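Local coordinates for protein bifunctional enzyme cysn/cysc (Mycobacterium tuberculosis, PDB 4BZQ) that phosphorylates adenosine 5'-phosphosulfate at its 3' hydroxyl with ATP, as the APS kinase (CysC) part of a bifunctional sulfate-activating enzyme, at residues A[18-23]-A[161-166]. Numbering follows the deposited sequence. Where two conformers were deposited one is given.
Sequences SSVAML and DEQAQE. With ADP (adenosine-5'-diphosphate), chain D.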
loop_
_atom_site.group_PDB
_atom_site.type_symbol
_atom_site.label_atom_id
_atom_site.label_comp_id
_atom_site.label_asym_id
_atom_site.label_seq_id
_atom_site.Cartn_x
_atom_site.Cartn_y
_atom_site.Cartn_z
ATOM N N SER A 18 16.358 -8.176 -4.916
ATOM C CA SER A 18 15.975 -8.255 -3.527
ATOM C C SER A 18 17.160 -8.197 -2.596
ATOM O O SER A 18 17.102 -7.559 -1.565
ATOM C CB SER A 18 15.250 -9.561 -3.237
ATOM O OG SER A 18 13.959 -9.473 -3.730
ATOM N N SER A 19 18.239 -8.885 -2.948
ATOM C CA SER A 19 19.435 -8.888 -2.088
ATOM C C SER A 19 20.040 -7.486 -1.916
ATOM O O SER A 19 20.327 -7.033 -0.812
ATOM C CB SER A 19 20.519 -9.746 -2.736
ATOM O OG SER A 19 20.064 -11.070 -2.868
ATOM N N VAL A 20 20.230 -6.801 -3.041
ATOM C CA VAL A 20 20.693 -5.490 -2.956
ATOM C C VAL A 20 19.715 -4.624 -2.158
ATOM O O VAL A 20 20.111 -3.759 -1.341
ATOM C CB VAL A 20 20.920 -4.903 -4.349
ATOM C CG1 VAL A 20 21.391 -3.451 -4.206
ATOM C CG2 VAL A 20 22.005 -5.694 -5.061
ATOM N N ALA A 21 18.448 -4.770 -2.458
ATOM C CA ALA A 21 17.455 -3.889 -1.836
ATOM C C ALA A 21 17.465 -4.075 -0.329
ATOM O O ALA A 21 17.429 -3.110 0.412
ATOM C CB ALA A 21 16.058 -4.164 -2.381
ATOM N N MET A 22 17.554 -5.314 0.118
ATOM C CA MET A 22 17.484 -5.597 1.540
ATOM C C MET A 22 18.722 -4.997 2.227
ATOM O O MET A 22 18.633 -4.388 3.326
ATOM C CB MET A 22 17.456 -7.106 1.775
ATOM C CG MET A 22 16.169 -7.845 1.478
ATOM S SD MET A 22 14.716 -7.005 2.116
ATOM C CE MET A 22 14.705 -7.345 3.886
ATOM N N LEU A 23 19.861 -5.193 1.592
ATOM C CA LEU A 23 21.080 -4.696 2.149
ATOM C C LEU A 23 21.091 -3.148 2.197
ATOM O O LEU A 23 21.470 -2.543 3.219
ATOM C CB LEU A 23 22.296 -5.269 1.401
ATOM C CG LEU A 23 23.630 -5.105 2.144
ATOM C CD1 LEU A 23 23.521 -5.349 3.658
ATOM C CD2 LEU A 23 24.697 -6.031 1.553
ATOM N N ASP A 161 27.253 -6.238 -0.814
ATOM C CA ASP A 161 27.550 -5.093 0.091
ATOM C C ASP A 161 28.004 -3.866 -0.703
ATOM O O ASP A 161 27.526 -2.763 -0.492
ATOM C CB ASP A 161 28.607 -5.501 1.144
ATOM C CG ASP A 161 28.821 -4.442 2.232
ATOM O OD1 ASP A 161 27.915 -4.133 2.995
ATOM O OD2 ASP A 161 29.944 -3.942 2.332
ATOM N N GLU A 162 28.871 -4.084 -1.667
ATOM C CA GLU A 162 29.403 -2.993 -2.452
ATOM C C GLU A 162 28.383 -2.471 -3.416
ATOM O O GLU A 162 28.350 -1.280 -3.716
ATOM C CB GLU A 162 30.619 -3.467 -3.231
ATOM C CG GLU A 162 31.729 -3.995 -2.314
ATOM C CD GLU A 162 32.906 -3.071 -2.247
ATOM O OE1 GLU A 162 32.693 -1.983 -1.652
ATOM O OE2 GLU A 162 34.025 -3.430 -2.759
ATOM N N GLN A 163 27.543 -3.357 -3.943
ATOM C CA GLN A 163 26.464 -2.898 -4.790
ATOM C C GLN A 163 25.475 -2.005 -4.011
ATOM O O GLN A 163 25.016 -0.964 -4.515
ATOM C CB GLN A 163 25.765 -4.094 -5.430
ATOM C CG GLN A 163 26.668 -4.877 -6.390
ATOM C CD GLN A 163 25.876 -5.975 -7.078
ATOM O OE1 GLN A 163 24.982 -6.567 -6.470
ATOM N NE2 GLN A 163 26.159 -6.223 -8.337
ATOM N N ALA A 164 25.156 -2.418 -2.790
ATOM C CA ALA A 164 24.332 -1.626 -1.927
ATOM C C ALA A 164 24.917 -0.238 -1.722
ATOM O O ALA A 164 24.199 0.787 -1.859
ATOM C CB ALA A 164 24.155 -2.301 -0.593
ATOM N N GLN A 165 26.224 -0.213 -1.442
ATOM C CA GLN A 165 26.931 1.057 -1.239
ATOM C C GLN A 165 26.822 1.948 -2.470
ATOM O O GLN A 165 26.658 3.137 -2.322
ATOM C CB GLN A 165 28.381 0.820 -0.769
ATOM C CG GLN A 165 29.094 2.070 -0.279
ATOM C CD GLN A 165 28.307 2.780 0.787
ATOM O OE1 GLN A 165 27.888 2.170 1.788
ATOM N NE2 GLN A 165 28.099 4.075 0.596
ATOM N N GLU A 166 26.863 1.389 -3.678
ATOM C CA GLU A 166 26.688 2.213 -4.890
ATOM C C GLU A 166 25.287 2.837 -4.998
ATOM O O GLU A 166 25.084 3.959 -5.483
ATOM C CB GLU A 166 26.894 1.379 -6.137
ATOM C CG GLU A 166 28.277 0.818 -6.416
ATOM C CD GLU A 166 28.261 -0.011 -7.705
ATOM O OE1 GLU A 166 28.221 0.631 -8.789
ATOM O OE2 GLU A 166 28.189 -1.301 -7.638
HETATM P PB ADP D . 16.132 -11.202 -7.516
HETATM O O1B ADP D . 15.418 -12.415 -7.970
HETATM O O2B ADP D . 16.681 -10.269 -8.559
HETATM O O3B ADP D . 15.484 -10.545 -6.313
HETATM P PA ADP D . 17.988 -12.218 -5.602
HETATM O O1A ADP D . 16.970 -13.058 -4.935
HETATM O O2A ADP D . 18.607 -11.002 -5.007
HETATM O O3A ADP D . 17.508 -11.882 -7.095
HETATM O "O5'" ADP D . 19.020 -13.339 -5.947
HETATM C "C5'" ADP D . 20.191 -13.078 -6.631
HETATM C "C4'" ADP D . 21.094 -14.228 -6.229
HETATM O "O4'" ADP D . 22.419 -14.019 -6.693
HETATM C "C3'" ADP D . 21.198 -14.282 -4.735
HETATM O "O3'" ADP D . 21.209 -15.642 -4.330
HETATM C "C2'" ADP D . 22.532 -13.703 -4.391
HETATM O "O2'" ADP D . 23.073 -14.721 -3.585
HETATM C "C1'" ADP D . 23.314 -13.650 -5.655
HETATM N N9 ADP D . 23.877 -12.330 -5.994
HETATM C C8 ADP D . 23.228 -11.233 -6.452
HETATM N N7 ADP D . 24.084 -10.210 -6.742
HETATM C C5 ADP D . 25.306 -10.672 -6.446
HETATM C C6 ADP D . 26.679 -10.146 -6.479
HETATM N N6 ADP D . 26.882 -8.890 -6.886
HETATM N N1 ADP D . 27.696 -10.949 -6.096
HETATM C C2 ADP D . 27.482 -12.203 -5.674
HETATM N N3 ADP D . 26.254 -12.738 -5.615
HETATM C C4 ADP D . 25.164 -12.053 -5.974
#
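Leu-23 lays its CD2 methyl against the backbone of Asp-161, 3.3 Å from CA. CG anti to the backbone N (chi1 -164°) carries the branch across to helix 160-171, with CB and CG each 4.0 Å from Ala-164 CB. The Asp-161 carboxylate turns to another partner: OD1 forms a salt bridge with Lys-27, further along helix 17-30. Val-20 packs one helical turn nearer the nucleotide. Its CG1 meets Ala-164 CA at 4.1 Å. Its CG2 lies 3.4 Å from Gln-163 OE1, where the two side chains cross at about a right angle. Ala-164 faces Val-20, with CA atoms 5.4 Å apart. The axes of the two segments approach to 8.6 Å and cross at -66°. Segment 18-23 belongs to the helix that follows the apparent P-loop (Walker A) of this P-loop kinase fold. Segment 161-166 belongs to the last helix, after edge strand 152-154. Leu-154 of that strand touches both Val-20 and Gln-163. The two helices meet different parts of ADP. Ser-18 N donates to O3B on the beta phosphate, nearly straight at 165°. Ser-19 grips O2A on the alpha phosphate twice, through its N and through OG at 2.6 Å. At the adenine end, N6 sits over the face of the Gln-163 amide, 3.1 Å from CD and about as far from OE1 and NE2. Gln-163 NE2 makes a weak hydrogen bond to Thr-155 O, which probably helps to set the amide's rotation.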